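Local coordinates for protein kinectin 1 (Kinesin receptor) (PDB 4MU6) that is a probably membrane-anchored Legionella pneumophila effector of unknown molecular function, represented by its N-terminal coiled-coil domain, at residues S30-L35 with P261-E266; N67-S72 with I212-T217; E266-L271 with S288-I293. All coordinates share one frame; numbering follows the deposited sequence.

Contact 1 (S30-L35 with P261-E266); sequences SGLKDL and PLFLEE
The side chains of Leu32 and Phe263 cross at about a right angle. Leu32 meets the ring at its edge, close to the ring plane. The touching atoms are Leu32 CD2 and Phe263 CZ, 4.0 Å apart. The outermost ring atom thus meets one methyl branch of the leucine. Leu35, one turn further along the same helix, approaches the ring obliquely. Leu35 CB lies 4.3 Å from Phe263 CE2, and Leu35 CD1 lies 4.3 Å from Phe263 CZ. Both leucines meet the outer end of the ring, Leu32 at the edge and Leu35 obliquely. They stand three residues apart, so they share one face of helix 29-38.

Phe263 reaches them because its CG is anti to the backbone N, with chi1 at 174°. This sends the ring outward from helix 227-273 toward the short helix. The nearest pair of CA atoms, those of Leu35 and Leu264, is 9.3 Å apart, and the ring reaches across that distance.

The contact is a helix-to-helix apolar join in an almost all-helical domain. It ties the short helix 29-38 to the long helix 227-273, over two hundred residues later in sequence. The long helix is kinked at Pro261, whose N makes no bond to the turn before. Phe263 follows just after this kink.

No hydrogen bond or salt bridge crosses between the two segments. The contact rests on apolar side chains alone and buries 109 Å², both sides summed. Other hydrophobic groups help to enclose it. Ile42 touches both Leu35 and Phe263, and Ile45 of helix 43-105 also packs on Phe263. Leu27 and Leu286 pack on Leu32.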
loop_
_atom_site.group_PDB
_atom_site.type_symbol
_atom_site.label_atom_id
_atom_site.label_comp_id
_atom_site.label_asym_id
_atom_site.label_seq_id
_atom_site.Cartn_x
_atom_site.Cartn_y
_atom_site.Cartn_z
ATOM N N SER A 30 -23.106 28.655 -43.014
ATOM C CA SER A 30 -24.211 27.969 -42.329
ATOM C C SER A 30 -23.732 27.219 -41.089
ATOM O O SER A 30 -24.444 27.144 -40.085
ATOM C CB SER A 30 -25.002 27.056 -43.281
ATOM O OG SER A 30 -24.149 26.177 -43.988
ATOM N N GLY A 31 -22.516 26.684 -41.150
ATOM C CA GLY A 31 -21.901 26.100 -39.974
ATOM C C GLY A 31 -21.794 27.107 -38.838
ATOM O O GLY A 31 -22.273 26.873 -37.722
ATOM N N LEU A 32 -21.163 28.238 -39.124
ATOM C CA LEU A 32 -20.914 29.228 -38.092
ATOM C C LEU A 32 -22.219 29.838 -37.584
ATOM O O LEU A 32 -22.381 30.041 -36.376
ATOM C CB LEU A 32 -19.934 30.288 -38.593
ATOM C CG LEU A 32 -18.508 29.727 -38.672
ATOM C CD1 LEU A 32 -17.576 30.663 -39.417
ATOM C CD2 LEU A 32 -17.976 29.450 -37.271
ATOM N N LYS A 33 -23.157 30.073 -38.499
ATOM C CA LYS A 33 -24.473 30.601 -38.153
ATOM C C LYS A 33 -25.188 29.746 -37.099
ATOM O O LYS A 33 -25.742 30.267 -36.131
ATOM C CB LYS A 33 -25.341 30.713 -39.407
ATOM C CG LYS A 33 -26.602 31.538 -39.223
ATOM C CD LYS A 33 -27.695 31.053 -40.153
ATOM C CE LYS A 33 -27.998 29.593 -39.869
ATOM N NZ LYS A 33 -28.924 28.983 -40.857
ATOM N N ASP A 34 -25.179 28.430 -37.278
ATOM C CA ASP A 34 -25.845 27.556 -36.308
ATOM C C ASP A 34 -25.116 27.552 -34.968
ATOM O O ASP A 34 -25.742 27.542 -33.902
ATOM C CB ASP A 34 -26.002 26.129 -36.858
ATOM C CG ASP A 34 -27.200 25.992 -37.788
ATOM O OD1 ASP A 34 -28.190 26.736 -37.597
ATOM O OD2 ASP A 34 -27.156 25.161 -38.718
ATOM N N LEU A 35 -23.791 27.584 -35.015
ATOM C CA LEU A 35 -23.036 27.605 -33.775
ATOM C C LEU A 35 -23.353 28.875 -32.984
ATOM O O LEU A 35 -23.547 28.809 -31.774
ATOM C CB LEU A 35 -21.531 27.431 -34.023
ATOM C CG LEU A 35 -21.096 26.045 -34.522
ATOM C CD1 LEU A 35 -19.644 26.065 -34.913
ATOM C CD2 LEU A 35 -21.325 24.958 -33.462
ATOM N N PRO A 261 -19.475 31.990 -24.614
ATOM C CA PRO A 261 -19.136 33.421 -24.694
ATOM C C PRO A 261 -17.715 33.656 -25.222
ATOM O O PRO A 261 -17.481 34.632 -25.935
ATOM C CB PRO A 261 -19.256 33.912 -23.248
ATOM C CG PRO A 261 -20.112 32.877 -22.541
ATOM C CD PRO A 261 -19.855 31.576 -23.247
ATOM N N LEU A 262 -16.789 32.762 -24.895
ATOM C CA LEU A 262 -15.415 32.910 -25.362
ATOM C C LEU A 262 -15.348 32.719 -26.869
ATOM O O LEU A 262 -14.630 33.433 -27.575
ATOM C CB LEU A 262 -14.489 31.898 -24.668
ATOM C CG LEU A 262 -13.973 32.223 -23.263
ATOM C CD1 LEU A 262 -12.945 31.175 -22.809
ATOM C CD2 LEU A 262 -13.361 33.616 -23.227
ATOM N N PHE A 263 -16.107 31.751 -27.364
ATOM C CA PHE A 263 -16.119 31.462 -28.788
ATOM C C PHE A 263 -16.637 32.658 -29.590
ATOM O O PHE A 263 -16.122 32.980 -30.665
ATOM C CB PHE A 263 -16.990 30.244 -29.068
ATOM C CG PHE A 263 -17.177 29.959 -30.534
ATOM C CD1 PHE A 263 -16.199 29.287 -31.254
ATOM C CD2 PHE A 263 -18.338 30.349 -31.189
ATOM C CE1 PHE A 263 -16.370 29.009 -32.610
ATOM C CE2 PHE A 263 -18.513 30.077 -32.536
ATOM C CZ PHE A 263 -17.533 29.405 -33.248
ATOM N N LEU A 264 -17.674 33.296 -29.062
ATOM C CA LEU A 264 -18.266 34.458 -29.709
ATOM C C LEU A 264 -17.229 35.585 -29.827
ATOM O O LEU A 264 -17.078 36.187 -30.891
ATOM C CB LEU A 264 -19.518 34.899 -28.949
ATOM C CG LEU A 264 -20.710 35.271 -29.837
ATOM C CD1 LEU A 264 -21.170 34.077 -30.674
ATOM C CD2 LEU A 264 -21.862 35.844 -29.006
ATOM N N GLU A 265 -16.496 35.837 -28.746
ATOM C CA GLU A 265 -15.403 36.820 -28.741
ATOM C C GLU A 265 -14.336 36.508 -29.784
ATOM O O GLU A 265 -13.887 37.386 -30.534
ATOM C CB GLU A 265 -14.726 36.871 -27.360
ATOM C CG GLU A 265 -15.548 37.511 -26.256
ATOM C CD GLU A 265 -15.592 39.028 -26.358
ATOM O OE1 GLU A 265 -14.724 39.602 -27.052
ATOM O OE2 GLU A 265 -16.496 39.648 -25.747
ATOM N N GLU A 266 -13.906 35.253 -29.823
ATOM C CA GLU A 266 -12.827 34.889 -30.724
ATOM C C GLU A 266 -13.293 34.859 -32.165
ATOM O O GLU A 266 -12.498 35.028 -33.072
ATOM C CB GLU A 266 -12.220 33.541 -30.337
ATOM C CG GLU A 266 -11.341 33.612 -29.107
ATOM C CD GLU A 266 -10.144 34.517 -29.313
ATOM O OE1 GLU A 266 -9.632 34.564 -30.452
ATOM O OE2 GLU A 266 -9.721 35.184 -28.342
#

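Contact 2 (N67-S72 with I212-T217); sequences NLEQQS and IGYNST
Tyr214 OH takes a hydrogen bond from Gln70 NE2 at 3.1 Å. The bond is moderately bent, with an N-H...O angle of 146°. The hydroxyl lies close to the plane of the Gln70 amide. That amide is nearly coplanar with the phenol ring, the two planes being 11° apart. NE2 sits at the ring edge. The Gln70 chain bends at chi2, which turns its amide toward the tyrosine.

Glu69 also meets the ring at its edge. Glu69 OE1 is 3.5 Å from Tyr214 OH and 3.7 Å from Tyr214 CE1, while Gln70 NE2 lies nearer CE2. This is a close polar contact, not a hydrogen bond. Here the flat groups are steeply turned, with 71° between carboxylate and ring. The main polar partner of Glu69 is Lys65, which forms a salt bridge with OE2.

The join links two long helices, 43-105 and 158-217, in the coiled-coil domain. Most of segment 67-72 falls in a predicted coiled coil. Tyr214 spans a wide gap, as the CA atoms of Glu69 and Tyr214 are 10.5 Å apart. Helix 158-217 ends here. In its last turn, Gly213 O accepts bonds from the backbone N and the hydroxyl of both Ser216 and Thr217. Ile221, in the loop beyond, packs on Glu69 and Tyr214, and the ring of Tyr73 meets that of Tyr214.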
loop_
_atom_site.group_PDB
_atom_site.type_symbol
_atom_site.label_atom_id
_atom_site.label_comp_id
_atom_site.label_asym_id
_atom_site.label_seq_id
_atom_site.Cartn_x
_atom_site.Cartn_y
_atom_site.Cartn_z
ATOM N N ASN A 67 3.528 7.857 -5.891
ATOM C CA ASN A 67 3.969 8.353 -4.586
ATOM C C ASN A 67 3.505 7.488 -3.379
ATOM O O ASN A 67 4.300 7.175 -2.481
ATOM C CB ASN A 67 3.529 9.811 -4.400
ATOM C CG ASN A 67 4.086 10.720 -5.460
ATOM O OD1 ASN A 67 5.135 10.448 -6.039
ATOM N ND2 ASN A 67 3.379 11.810 -5.732
ATOM N N LEU A 68 2.224 7.114 -3.366
ATOM C CA LEU A 68 1.645 6.342 -2.256
ATOM C C LEU A 68 2.142 4.896 -2.285
ATOM O O LEU A 68 2.422 4.308 -1.233
ATOM C CB LEU A 68 0.121 6.333 -2.345
ATOM C CG LEU A 68 -0.650 7.638 -2.191
ATOM C CD1 LEU A 68 -2.099 7.446 -2.644
ATOM C CD2 LEU A 68 -0.593 8.125 -0.770
ATOM N N GLU A 69 2.231 4.317 -3.487
ATOM C CA GLU A 69 2.773 2.970 -3.643
ATOM C C GLU A 69 4.202 2.911 -3.124
ATOM O O GLU A 69 4.583 1.956 -2.457
ATOM C CB GLU A 69 2.769 2.526 -5.114
ATOM C CG GLU A 69 1.446 1.974 -5.628
ATOM C CD GLU A 69 1.513 1.579 -7.112
ATOM O OE1 GLU A 69 2.621 1.630 -7.693
ATOM O OE2 GLU A 69 0.457 1.221 -7.688
ATOM N N GLN A 70 4.986 3.933 -3.446
ATOM C CA GLN A 70 6.392 3.980 -3.057
ATOM C C GLN A 70 6.538 4.086 -1.550
ATOM O O GLN A 70 7.421 3.461 -0.962
ATOM C CB GLN A 70 7.120 5.139 -3.748
ATOM C CG GLN A 70 7.667 4.784 -5.135
ATOM C CD GLN A 70 8.744 3.701 -5.078
ATOM O OE1 GLN A 70 9.801 3.893 -4.467
ATOM N NE2 GLN A 70 8.476 2.556 -5.706
ATOM N N GLN A 71 5.666 4.876 -0.931
ATOM C CA GLN A 71 5.620 4.947 0.518
ATOM C C GLN A 71 5.328 3.565 1.128
ATOM O O GLN A 71 6.034 3.116 2.030
ATOM C CB GLN A 71 4.561 5.951 0.972
ATOM C CG GLN A 71 4.353 5.986 2.482
ATOM C CD GLN A 71 5.365 6.852 3.212
ATOM O OE1 GLN A 71 6.375 7.269 2.641
ATOM N NE2 GLN A 71 5.086 7.142 4.486
ATOM N N SER A 72 4.291 2.897 0.630
ATOM C CA SER A 72 3.887 1.609 1.181
ATOM C C SER A 72 4.941 0.539 0.923
ATOM O O SER A 72 5.170 -0.331 1.757
ATOM C CB SER A 72 2.545 1.170 0.594
ATOM O OG SER A 72 1.487 1.970 1.090
ATOM N N ILE A 212 10.211 -8.602 -7.014
ATOM C CA ILE A 212 10.873 -8.840 -8.295
ATOM C C ILE A 212 9.964 -8.429 -9.453
ATOM O O ILE A 212 10.401 -7.789 -10.386
ATOM C CB ILE A 212 11.255 -10.326 -8.473
ATOM C CG1 ILE A 212 12.288 -10.758 -7.419
ATOM C CG2 ILE A 212 11.754 -10.570 -9.880
ATOM C CD1 ILE A 212 13.649 -10.088 -7.580
ATOM N N GLY A 213 8.693 -8.805 -9.385
ATOM C CA GLY A 213 7.745 -8.439 -10.417
ATOM C C GLY A 213 7.469 -6.945 -10.408
ATOM O O GLY A 213 7.484 -6.298 -11.457
ATOM N N TYR A 214 7.231 -6.391 -9.221
ATOM C CA TYR A 214 6.921 -4.966 -9.114
ATOM C C TYR A 214 8.067 -4.108 -9.622
ATOM O O TYR A 214 7.852 -3.153 -10.368
ATOM C CB TYR A 214 6.576 -4.578 -7.671
ATOM C CG TYR A 214 6.421 -3.083 -7.446
ATOM C CD1 TYR A 214 5.284 -2.403 -7.881
ATOM C CD2 TYR A 214 7.415 -2.350 -6.804
ATOM C CE1 TYR A 214 5.137 -1.041 -7.671
ATOM C CE2 TYR A 214 7.271 -0.982 -6.584
ATOM C CZ TYR A 214 6.131 -0.339 -7.018
ATOM O OH TYR A 214 5.989 1.008 -6.808
ATOM N N ASN A 215 9.287 -4.444 -9.217
ATOM C CA ASN A 215 10.440 -3.625 -9.560
ATOM C C ASN A 215 10.786 -3.658 -11.062
ATOM O O ASN A 215 11.581 -2.849 -11.534
ATOM C CB ASN A 215 11.654 -4.026 -8.718
ATOM C CG ASN A 215 11.621 -3.432 -7.320
ATOM O OD1 ASN A 215 11.186 -2.305 -7.117
ATOM N ND2 ASN A 215 12.088 -4.194 -6.351
ATOM N N SER A 216 10.191 -4.586 -11.809
ATOM C CA SER A 216 10.419 -4.625 -13.249
ATOM C C SER A 216 9.258 -4.117 -14.123
ATOM O O SER A 216 9.501 -3.586 -15.194
ATOM C CB SER A 216 10.889 -6.012 -13.705
ATOM O OG SER A 216 9.872 -6.981 -13.566
ATOM N N THR A 217 8.008 -4.271 -13.690
ATOM C CA THR A 217 6.873 -3.776 -14.490
ATOM C C THR A 217 6.169 -2.567 -13.888
ATOM O O THR A 217 5.518 -1.810 -14.598
ATOM C CB THR A 217 5.760 -4.824 -14.607
ATOM O OG1 THR A 217 5.352 -5.200 -13.287
ATOM C CG2 THR A 217 6.234 -6.045 -15.354
#

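Contact 3 (E266-L271 with S288-I293); sequences ELQKYL and SVIKYI
Ile290 sets CG1 anti to its own carbonyl carbon, with chi1 at -73°, and the chain stays extended to CD1. This brings the methyl up against both Leu267 and Leu271. Leu267 holds CG anti to its backbone N, with chi1 at 173°, which points its CD2 branch at the isoleucine. Leu267 CD2 and Ile290 CD1 are 3.8 Å apart. Leu271 comes from one turn further on and meets the isoleucine tip to tip, with its CD1 also 3.8 Å from Ile290 CD1.

The second branch of Ile290 has a different neighbour. Its CG2 lies 4.1 Å from Gln268 NE2, a contact without a hydrogen bond. At the other end of that amide, OE1 accepts a hydrogen bond from Lys287 NZ.

The segments run nearly antiparallel, at 154°, with axes 11.7 Å apart. They belong to consecutive helices that form a helical hairpin; here an isoleucine packs on two leucines of the partner helix. Ile293 adds to the join by packing on Tyr260 and Leu264. Helix 29-38 lies against the pair, with Ile36 touching both Leu267 and Ile290. Leu278, in the connection between helices 227-273 and 280-294, packs on Leu271.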
loop_
_atom_site.group_PDB
_atom_site.type_symbol
_atom_site.label_atom_id
_atom_site.label_comp_id
_atom_site.label_asym_id
_atom_site.label_seq_id
_atom_site.Cartn_x
_atom_site.Cartn_y
_atom_site.Cartn_z
ATOM N N GLU A 266 -13.906 35.253 -29.823
ATOM C CA GLU A 266 -12.827 34.889 -30.724
ATOM C C GLU A 266 -13.293 34.859 -32.165
ATOM O O GLU A 266 -12.498 35.028 -33.072
ATOM C CB GLU A 266 -12.220 33.541 -30.337
ATOM C CG GLU A 266 -11.341 33.612 -29.107
ATOM C CD GLU A 266 -10.144 34.517 -29.313
ATOM O OE1 GLU A 266 -9.632 34.564 -30.452
ATOM O OE2 GLU A 266 -9.721 35.184 -28.342
ATOM N N LEU A 267 -14.584 34.631 -32.366
ATOM C CA LEU A 267 -15.118 34.475 -33.703
ATOM C C LEU A 267 -15.134 35.840 -34.359
ATOM O O LEU A 267 -14.851 35.973 -35.556
ATOM C CB LEU A 267 -16.533 33.920 -33.646
ATOM C CG LEU A 267 -17.252 33.871 -34.991
ATOM C CD1 LEU A 267 -16.516 32.913 -35.928
ATOM C CD2 LEU A 267 -18.701 33.451 -34.810
ATOM N N GLN A 268 -15.463 36.846 -33.552
ATOM C CA GLN A 268 -15.459 38.232 -33.989
ATOM C C GLN A 268 -14.063 38.565 -34.521
ATOM O O GLN A 268 -13.926 39.099 -35.629
ATOM C CB GLN A 268 -15.874 39.157 -32.837
ATOM C CG GLN A 268 -16.098 40.611 -33.222
ATOM C CD GLN A 268 -17.422 40.852 -33.950
ATOM O OE1 GLN A 268 -17.542 40.589 -35.149
ATOM N NE2 GLN A 268 -18.415 41.367 -33.224
ATOM N N LYS A 269 -13.031 38.200 -33.757
ATOM C CA LYS A 269 -11.646 38.432 -34.179
ATOM C C LYS A 269 -11.340 37.728 -35.488
ATOM O O LYS A 269 -10.794 38.328 -36.407
ATOM C CB LYS A 269 -10.657 37.994 -33.100
ATOM C CG LYS A 269 -10.754 38.808 -31.821
ATOM C CD LYS A 269 -10.188 38.073 -30.619
ATOM C CE LYS A 269 -8.665 38.023 -30.632
ATOM N NZ LYS A 269 -8.100 37.237 -29.478
ATOM N N TYR A 270 -11.691 36.450 -35.560
ATOM C CA TYR A 270 -11.561 35.653 -36.772
ATOM C C TYR A 270 -12.249 36.316 -37.964
ATOM O O TYR A 270 -11.738 36.285 -39.089
ATOM C CB TYR A 270 -12.188 34.293 -36.509
ATOM C CG TYR A 270 -12.314 33.361 -37.678
ATOM C CD1 TYR A 270 -11.286 32.480 -37.998
ATOM C CD2 TYR A 270 -13.487 33.302 -38.429
ATOM C CE1 TYR A 270 -11.407 31.590 -39.052
ATOM C CE2 TYR A 270 -13.617 32.412 -39.488
ATOM C CZ TYR A 270 -12.568 31.554 -39.787
ATOM O OH TYR A 270 -12.670 30.652 -40.826
ATOM N N LEU A 271 -13.410 36.913 -37.713
ATOM C CA LEU A 271 -14.181 37.550 -38.773
ATOM C C LEU A 271 -13.585 38.887 -39.220
ATOM O O LEU A 271 -14.023 39.472 -40.215
ATOM C CB LEU A 271 -15.639 37.737 -38.340
ATOM C CG LEU A 271 -16.490 36.466 -38.223
ATOM C CD1 LEU A 271 -17.925 36.851 -37.921
ATOM C CD2 LEU A 271 -16.417 35.632 -39.503
ATOM N N SER A 288 -24.482 40.172 -38.231
ATOM C CA SER A 288 -25.887 40.406 -37.929
ATOM C C SER A 288 -26.413 39.422 -36.867
ATOM O O SER A 288 -27.090 39.825 -35.932
ATOM C CB SER A 288 -26.726 40.334 -39.203
ATOM O OG SER A 288 -28.110 40.363 -38.903
ATOM N N VAL A 289 -26.089 38.140 -37.003
ATOM C CA VAL A 289 -26.540 37.154 -36.028
ATOM C C VAL A 289 -25.848 37.376 -34.680
ATOM O O VAL A 289 -26.475 37.290 -33.612
ATOM C CB VAL A 289 -26.316 35.691 -36.503
ATOM C CG1 VAL A 289 -26.894 34.735 -35.478
ATOM C CG2 VAL A 289 -26.986 35.468 -37.821
ATOM N N ILE A 290 -24.561 37.693 -34.741
ATOM C CA ILE A 290 -23.787 37.954 -33.538
ATOM C C ILE A 290 -24.338 39.129 -32.729
ATOM O O ILE A 290 -24.535 39.025 -31.511
ATOM C CB ILE A 290 -22.299 38.143 -33.888
ATOM C CG1 ILE A 290 -21.688 36.779 -34.245
ATOM C CG2 ILE A 290 -21.537 38.774 -32.738
ATOM C CD1 ILE A 290 -20.333 36.858 -34.921
ATOM N N LYS A 291 -24.627 40.236 -33.405
ATOM C CA LYS A 291 -25.126 41.408 -32.707
ATOM C C LYS A 291 -26.520 41.123 -32.153
ATOM O O LYS A 291 -26.918 41.696 -31.138
ATOM C CB LYS A 291 -25.114 42.651 -33.615
ATOM C CG LYS A 291 -26.339 42.834 -34.468
ATOM C CD LYS A 291 -26.141 44.026 -35.425
ATOM C CE LYS A 291 -24.980 43.747 -36.378
ATOM N NZ LYS A 291 -24.588 44.990 -37.118
ATOM N N TYR A 292 -27.247 40.218 -32.804
ATOM C CA TYR A 292 -28.578 39.845 -32.329
ATOM C C TYR A 292 -28.494 39.139 -30.970
ATOM O O TYR A 292 -29.268 39.449 -30.048
ATOM C CB TYR A 292 -29.296 39.009 -33.384
ATOM C CG TYR A 292 -30.496 38.218 -32.910
ATOM C CD1 TYR A 292 -31.695 38.843 -32.601
ATOM C CD2 TYR A 292 -30.438 36.830 -32.813
ATOM C CE1 TYR A 292 -32.809 38.103 -32.184
ATOM C CE2 TYR A 292 -31.537 36.086 -32.400
ATOM C CZ TYR A 292 -32.723 36.724 -32.085
ATOM O OH TYR A 292 -33.819 35.972 -31.671
ATOM N N ILE A 293 -27.537 38.220 -30.836
ATOM C CA ILE A 293 -27.279 37.563 -29.558
ATOM C C ILE A 293 -26.815 38.583 -28.510
ATOM O O ILE A 293 -27.277 38.586 -27.371
ATOM C CB ILE A 293 -26.181 36.489 -29.694
ATOM C CG1 ILE A 293 -26.603 35.394 -30.690
ATOM C CG2 ILE A 293 -25.812 35.919 -28.323
ATOM C CD1 ILE A 293 -27.791 34.558 -30.243
#

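Overall arrangement
Contacts 1 and 3 lie at one end of the elongated domain, and contact 2 lies near its middle. The centres of contacts 1 and 3 are 7 Å apart. They share Glu266 and helix 227-273, and they touch, for example through Leu32 CD2 and Leu267 CD1 at 4.0 Å. Together they gather helices 29-38, 227-273 and 280-294 into one small helical bundle. Contact 2 is 49 Å from contact 1 and 54 Å from contact 3, between centres, and joins helices 43-105 and 158-217. Along the chain it is nested within the loop closed by contact 1, and contact 3 follows. The long helices form the rod, and the short helices pack round one end of it.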